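Local coordinates for protein nitrate reductase (Ulva prolifera, PDB 5YLY) that probably reduces nitrate to nitrite with electrons from NADH, the first step of nitrate assimilation, and binds FAD in its cytochrome b5 reductase domain, at residues A[125-128]-A[129-132]; A[178-181]-A[182-186]; A[241-244]-A[245-249]. All coordinates share one frame; numbering follows the deposited sequence.

Interaction 1: A[125-128]-A[129-132]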
loop_
_atom_site.group_PDB
_atom_site.type_symbol
_atom_site.label_atom_id
_atom_site.label_comp_id
_atom_site.label_asym_id
_atom_site.label_seq_id
_atom_site.Cartn_x
_atom_site.Cartn_y
_atom_site.Cartn_z
ATOM N N GLN A 125 0.455 14.293 11.104
ATOM C CA GLN A 125 1.090 15.081 12.173
ATOM C C GLN A 125 0.547 14.634 13.545
ATOM O O GLN A 125 1.304 14.595 14.515
ATOM C CB GLN A 125 0.916 16.596 11.963
ATOM C CG GLN A 125 1.627 17.101 10.734
ATOM C CD GLN A 125 1.337 18.561 10.485
ATOM O OE1 GLN A 125 2.089 19.432 10.906
ATOM N NE2 GLN A 125 0.259 18.864 9.771
ATOM N N ILE A 126 -0.750 14.240 13.621
ATOM C CA ILE A 126 -1.302 13.718 14.877
ATOM C C ILE A 126 -0.502 12.478 15.282
ATOM O O ILE A 126 -0.069 12.379 16.430
ATOM C CB ILE A 126 -2.826 13.440 14.775
ATOM C CG1 ILE A 126 -3.607 14.779 14.814
ATOM C CG2 ILE A 126 -3.301 12.492 15.901
ATOM C CD1 ILE A 126 -5.052 14.664 14.276
ATOM N N LEU A 127 -0.301 11.538 14.328
ATOM C CA LEU A 127 0.472 10.322 14.569
ATOM C C LEU A 127 1.901 10.665 14.979
ATOM O O LEU A 127 2.363 10.193 16.013
ATOM C CB LEU A 127 0.486 9.439 13.321
ATOM C CG LEU A 127 -0.865 8.802 12.930
ATOM C CD1 LEU A 127 -0.706 8.015 11.613
ATOM C CD2 LEU A 127 -1.374 7.868 14.060
ATOM N N GLU A 128 2.571 11.549 14.224
ATOM C CA GLU A 128 3.953 11.955 14.537
ATOM C C GLU A 128 4.073 12.574 15.946
ATOM O O GLU A 128 5.106 12.411 16.597
ATOM C CB GLU A 128 4.487 12.929 13.454
ATOM C CG GLU A 128 5.968 13.307 13.605
ATOM C CD GLU A 128 6.982 12.184 13.495
ATOM O OE1 GLU A 128 6.621 11.079 13.035
ATOM O OE2 GLU A 128 8.162 12.425 13.839
ATOM N N ALA A 129 3.007 13.247 16.427
ATOM C CA ALA A 129 3.043 13.871 17.751
ATOM C C ALA A 129 2.805 12.854 18.877
ATOM O O ALA A 129 3.026 13.188 20.042
ATOM C CB ALA A 129 2.035 15.018 17.831
ATOM N N LEU A 130 2.400 11.598 18.536
ATOM C CA LEU A 130 2.155 10.590 19.577
ATOM C C LEU A 130 3.400 10.187 20.307
ATOM O O LEU A 130 4.473 10.149 19.710
ATOM C CB LEU A 130 1.532 9.316 19.008
ATOM C CG LEU A 130 0.145 9.395 18.377
ATOM C CD1 LEU A 130 -0.277 8.052 17.941
ATOM C CD2 LEU A 130 -0.913 9.984 19.364
ATOM N N GLU A 131 3.263 9.903 21.607
ATOM C CA GLU A 131 4.380 9.396 22.403
ATOM C C GLU A 131 4.077 7.922 22.682
ATOM O O GLU A 131 2.905 7.537 22.687
ATOM C CB GLU A 131 4.555 10.165 23.721
ATOM C CG GLU A 131 4.991 11.621 23.536
ATOM C CD GLU A 131 6.352 11.864 22.901
ATOM O OE1 GLU A 131 7.205 10.948 22.895
ATOM O OE2 GLU A 131 6.579 13.000 22.431
ATOM N N VAL A 132 5.116 7.094 22.878
ATOM C CA VAL A 132 4.926 5.682 23.223
ATOM C C VAL A 132 4.034 5.655 24.464
ATOM O O VAL A 132 4.224 6.467 25.398
ATOM C CB VAL A 132 6.314 5.005 23.451
ATOM C CG1 VAL A 132 6.187 3.679 24.222
ATOM C CG2 VAL A 132 7.034 4.796 22.113
#

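Interaction 2: A[178-181]-A[182-186]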
loop_
_atom_site.group_PDB
_atom_site.type_symbol
_atom_site.label_atom_id
_atom_site.label_comp_id
_atom_site.label_asym_id
_atom_site.label_seq_id
_atom_site.Cartn_x
_atom_site.Cartn_y
_atom_site.Cartn_z
ATOM N N TYR A 178 2.415 -3.441 -1.379
ATOM C CA TYR A 178 3.448 -4.120 -0.584
ATOM C C TYR A 178 2.856 -5.320 0.230
ATOM O O TYR A 178 3.442 -6.401 0.272
ATOM C CB TYR A 178 4.092 -3.071 0.325
ATOM C CG TYR A 178 5.312 -3.543 1.074
ATOM C CD1 TYR A 178 6.443 -3.998 0.399
ATOM C CD2 TYR A 178 5.339 -3.540 2.463
ATOM C CE1 TYR A 178 7.583 -4.422 1.092
ATOM C CE2 TYR A 178 6.495 -3.911 3.165
ATOM C CZ TYR A 178 7.609 -4.365 2.477
ATOM O OH TYR A 178 8.738 -4.739 3.189
ATOM N N GLN A 179 1.672 -5.145 0.794
ATOM C CA GLN A 179 1.020 -6.203 1.571
ATOM C C GLN A 179 0.732 -7.433 0.650
ATOM O O GLN A 179 1.010 -8.588 1.025
ATOM C CB GLN A 179 -0.306 -5.677 2.171
ATOM C CG GLN A 179 -1.039 -6.723 3.022
ATOM C CD GLN A 179 -2.503 -6.435 3.047
ATOM O OE1 GLN A 179 -3.179 -6.569 2.036
ATOM N NE2 GLN A 179 -3.016 -5.949 4.167
ATOM N N VAL A 180 0.192 -7.167 -0.564
ATOM C CA VAL A 180 -0.120 -8.235 -1.533
ATOM C C VAL A 180 1.175 -8.881 -2.035
ATOM O O VAL A 180 1.257 -10.119 -2.109
ATOM C CB VAL A 180 -1.035 -7.701 -2.688
ATOM C CG1 VAL A 180 -1.313 -8.802 -3.731
ATOM C CG2 VAL A 180 -2.360 -7.193 -2.124
ATOM N N MET A 181 2.205 -8.060 -2.339
ATOM C CA MET A 181 3.499 -8.588 -2.810
ATOM C C MET A 181 4.083 -9.541 -1.773
ATOM O O MET A 181 4.486 -10.638 -2.113
ATOM C CB MET A 181 4.506 -7.427 -3.033
ATOM C CG MET A 181 4.121 -6.541 -4.189
ATOM S SD MET A 181 5.215 -5.078 -4.210
ATOM C CE MET A 181 6.715 -5.871 -4.858
ATOM N N LYS A 182 4.100 -9.140 -0.506
ATOM C CA LYS A 182 4.633 -10.038 0.529
ATOM C C LYS A 182 3.808 -11.320 0.694
ATOM O O LYS A 182 4.379 -12.414 0.838
ATOM C CB LYS A 182 4.727 -9.311 1.850
ATOM C CG LYS A 182 5.874 -8.295 1.867
ATOM C CD LYS A 182 5.762 -7.439 3.118
ATOM C CE LYS A 182 6.186 -8.174 4.351
ATOM N NZ LYS A 182 5.907 -7.359 5.555
ATOM N N ALA A 183 2.478 -11.197 0.649
ATOM C CA ALA A 183 1.593 -12.370 0.814
ATOM C C ALA A 183 1.854 -13.407 -0.286
ATOM O O ALA A 183 1.839 -14.611 -0.020
ATOM C CB ALA A 183 0.140 -11.932 0.768
ATOM N N ILE A 184 2.172 -12.932 -1.499
ATOM C CA ILE A 184 2.441 -13.797 -2.651
ATOM C C ILE A 184 3.866 -14.356 -2.620
ATOM O O ILE A 184 4.071 -15.546 -2.847
ATOM C CB ILE A 184 2.180 -13.006 -3.980
ATOM C CG1 ILE A 184 0.662 -12.732 -4.156
ATOM C CG2 ILE A 184 2.727 -13.765 -5.203
ATOM C CD1 ILE A 184 0.368 -11.785 -5.336
ATOM N N LEU A 185 4.831 -13.486 -2.421
ATOM C CA LEU A 185 6.236 -13.881 -2.534
ATOM C C LEU A 185 6.747 -14.689 -1.356
ATOM O O LEU A 185 7.646 -15.516 -1.527
ATOM C CB LEU A 185 7.113 -12.625 -2.804
ATOM C CG LEU A 185 6.805 -11.866 -4.125
ATOM C CD1 LEU A 185 7.550 -10.567 -4.192
ATOM C CD2 LEU A 185 7.083 -12.720 -5.366
ATOM N N SER A 186 6.198 -14.466 -0.170
ATOM C CA SER A 186 6.627 -15.196 1.045
ATOM C C SER A 186 5.887 -16.539 1.212
ATOM O O SER A 186 6.146 -17.302 2.158
ATOM C CB SER A 186 6.476 -14.305 2.281
ATOM O OG SER A 186 5.113 -14.276 2.681
#

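Interaction 3: A[241-244]-A[245-249]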
loop_
_atom_site.group_PDB
_atom_site.type_symbol
_atom_site.label_atom_id
_atom_site.label_comp_id
_atom_site.label_asym_id
_atom_site.label_seq_id
_atom_site.Cartn_x
_atom_site.Cartn_y
_atom_site.Cartn_z
ATOM N N GLY A 241 8.434 11.660 -15.573
ATOM C CA GLY A 241 7.119 12.187 -15.919
ATOM C C GLY A 241 5.966 11.312 -15.492
ATOM O O GLY A 241 6.149 10.385 -14.706
ATOM N N PHE A 242 4.772 11.613 -16.007
ATOM C CA PHE A 242 3.547 10.885 -15.677
ATOM C C PHE A 242 3.495 9.517 -16.343
ATOM O O PHE A 242 4.058 9.326 -17.430
ATOM C CB PHE A 242 2.294 11.684 -16.094
ATOM C CG PHE A 242 2.230 13.118 -15.620
ATOM C CD1 PHE A 242 2.286 13.422 -14.262
ATOM C CD2 PHE A 242 2.063 14.159 -16.528
ATOM C CE1 PHE A 242 2.213 14.752 -13.825
ATOM C CE2 PHE A 242 1.986 15.483 -16.092
ATOM C CZ PHE A 242 2.065 15.771 -14.744
ATOM N N ILE A 243 2.766 8.582 -15.708
ATOM C CA ILE A 243 2.527 7.257 -16.262
ATOM C C ILE A 243 1.813 7.454 -17.633
ATOM O O ILE A 243 0.856 8.223 -17.721
ATOM C CB ILE A 243 1.700 6.409 -15.268
ATOM C CG1 ILE A 243 2.500 6.146 -13.956
ATOM C CG2 ILE A 243 1.249 5.099 -15.901
ATOM C CD1 ILE A 243 1.708 5.606 -12.806
ATOM N N ASP A 244 2.351 6.839 -18.699
ATOM C CA ASP A 244 1.781 6.884 -20.044
ATOM C C ASP A 244 1.727 5.464 -20.612
ATOM O O ASP A 244 2.157 4.522 -19.932
ATOM C CB ASP A 244 2.523 7.885 -20.965
ATOM C CG ASP A 244 3.982 7.594 -21.321
ATOM O OD1 ASP A 244 4.513 6.549 -20.884
ATOM O OD2 ASP A 244 4.588 8.410 -22.043
ATOM N N LEU A 245 1.165 5.293 -21.817
ATOM C CA LEU A 245 1.037 3.964 -22.432
ATOM C C LEU A 245 2.377 3.249 -22.565
ATOM O O LEU A 245 2.458 2.072 -22.229
ATOM C CB LEU A 245 0.317 4.027 -23.799
ATOM C CG LEU A 245 0.047 2.673 -24.483
ATOM C CD1 LEU A 245 -0.836 1.764 -23.632
ATOM C CD2 LEU A 245 -0.546 2.863 -25.875
ATOM N N ASP A 246 3.417 3.958 -23.063
ATOM C CA ASP A 246 4.773 3.414 -23.242
ATOM C C ASP A 246 5.330 2.887 -21.921
ATOM O O ASP A 246 5.866 1.786 -21.882
ATOM C CB ASP A 246 5.728 4.477 -23.810
ATOM C CG ASP A 246 6.591 3.974 -24.946
ATOM O OD1 ASP A 246 7.393 3.038 -24.713
ATOM O OD2 ASP A 246 6.427 4.479 -26.082
ATOM N N MET A 247 5.178 3.660 -20.839
ATOM C CA MET A 247 5.649 3.244 -19.530
ATOM C C MET A 247 4.901 2.006 -19.033
ATOM O O MET A 247 5.533 1.090 -18.488
ATOM C CB MET A 247 5.539 4.380 -18.525
ATOM C CG MET A 247 6.345 4.132 -17.262
ATOM S SD MET A 247 6.071 5.470 -16.074
ATOM C CE MET A 247 6.612 6.894 -17.026
ATOM N N CYS A 248 3.557 1.970 -19.233
ATOM C CA CYS A 248 2.746 0.811 -18.830
ATOM C C CYS A 248 3.145 -0.426 -19.638
ATOM O O CYS A 248 3.205 -1.513 -19.077
ATOM C CB CYS A 248 1.254 1.111 -18.973
ATOM S SG CYS A 248 0.626 2.340 -17.796
ATOM N N GLU A 249 3.430 -0.264 -20.950
ATOM C CA GLU A 249 3.831 -1.403 -21.787
ATOM C C GLU A 249 5.216 -1.927 -21.402
ATOM O O GLU A 249 5.465 -3.128 -21.491
ATOM C CB GLU A 249 3.762 -1.056 -23.289
ATOM C CG GLU A 249 2.335 -0.912 -23.795
ATOM C CD GLU A 249 2.144 -0.392 -25.211
ATOM O OE1 GLU A 249 3.047 0.309 -25.731
ATOM O OE2 GLU A 249 1.059 -0.652 -25.784
#

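Interaction 1: A[125-128]-A[129-132]
The flat groups that meet here are peptide carbonyls: Leu130 N stands over one face of the Leu127 carbonyl, 56° out of its plane, whereas Ala129 N lies only 26° from the plane of the Gln125 carbonyl. This is the C-terminal turn of helix 122-129, which belongs to the FAD-binding domain. An i to i+4 bond joins Ala129 N to Gln125 O at 2.9 Å, with a weak second acceptor in Ile126 O. Leu130 N gives its hydrogen to Leu127 O at 2.9 Å, an i+3 bond. The leucine side chains then run side by side, pointing the same way, with Leu127 CD2 4.0 Å from Leu130 CD1. Both have CG beside the backbone N (chi1 -64° in Leu130), and this shared torsion sends the two side chains off in the same sense, which lets CD2 and CD1 meet. Beneath them is strand 48-54, where Leu127 rests on Phe51 and Leu130 on Phe53; the side chain of Leu127 also comes within about 6 Å of the bound FAD. Lys41 NZ takes up Glu128 O and Leu130 O as the helix runs out, and Glu128 OE1 is hydrogen-bonded to Thr49 OG1. A serine in place of Leu130 would probably leave Leu127 CD2 without its apolar neighbour and open a gap above Phe53. Ala129 CB lies 3.4 Å from Gln125 O, and Leu130 CB lies 3.2 Å from Leu127 O, the same oxygen that its own N bonds.

Interaction 2: A[178-181]-A[182-186]
Tyr178 and Lys182, one helical turn apart, make a CH-pi contact: Lys182 CD sits over one face of the phenol ring, 3.8 Å from its centroid and 21° off the normal. It is displaced toward the rim, so that CE2 and CZ of Tyr178 are its nearest ring atoms, each 3.6 Å from Lys182 CD. A bend at chi3 (75°) then turns the end of the lysine chain onward, and its NZ is hydrogen-bonded to Thr93 O. Apolar packing is carried by a second i, i+4 pair. Val180 and Ile184 lie alongside each other, pointing the same way, with Val180 CG1 3.8 Å from Ile184 CD1; both lean on strand 164-170, Val180 at Met167 and Ile184 at Ile165. The backbone bonds are those of a regular alpha helix, from Lys182 N to Tyr178 O through to Leu185 N, which meets Met181 O at 2.9 Å. At the end of the helix Lys182 O is gripped twice by Ser186, whose N (2.9 Å) and OG (2.7 Å) approach that oxygen from opposite faces of the carbonyl plane. Met181 faces helix 209-218, while Gln179 OE1 and NE2 bond to Gly67 N and Lys68 O. This is helix 174-185 of the beta-alpha-beta unit between strands 164-170 and 193-200, part of the parallel-sheet fold of the NAD-binding domain.

Interaction 3: A[241-244]-A[245-249]
Asp244 OD1 accepts the backbone N-H of Met247 at 3.0 Å, with an N-H...O angle of 158°, and this makes Asp244 the N-cap of helix 245-251. The carboxylate oxygen is met nearly head-on by the amide. To reach it, CG is tucked between the backbone N and the carbonyl carbon (chi1 65°), which folds the carboxylate back over the first turn. The same residue starts the helix's main-chain hydrogen bonding: Cys248 N bonds to Asp244 O at 3.0 Å. The side chains of Asp244 and Met247 cross at about a right angle, and Asp244 OD1 also lies against Met247 CB, 3.4 Å away. Apolar contacts add to these. Ile243 CG2 packs tightly on Cys248 SG at 3.4 Å, while Met247 SD passes 4.0 Å from Ile243 CA. The bend of Met247 at chi3 carries its methyl back to the preceding loop, with CE 3.5 Å from Phe242 O. Farther out, Ile243 and Met247 both reach Leu197 of the central strand 193-200, and Ile243 and Cys248 also touch helix 267-280, at Cys274 and Asn277 respectively. Behind them, Gly241 holds the loop to strand 223-229 through Val229 and Thr228. The contact lies away from the flavin. Its chemistry is that of a helix start: a carboxylate satisfies an amide of the first turn, and its negative charge is likely to sit well with the positive end of the helix dipole.

How the interactions relate
All three contacts are local turns of helices, but at different places. Interaction 2 is buried and runs to the C-terminal end of its helix; interactions 1 and 3 are only partly buried and lie on opposite sides of the chain's centre, their own centres about 37 Å apart. Interactions 2 and 3 share the NAD-binding domain and both pack on strand 193-200 of its parallel sheet, whereas interaction 1 rests on strands 48-54 and 85-90 of the antiparallel sheet in the FAD-binding domain. No two of them touch. Their chemistry follows position: 125-132 closes a helix with backbone bonds and a leucine pair, 178-186 relies on ring and aliphatic packing, and 241-249 starts a helix with a carboxylate.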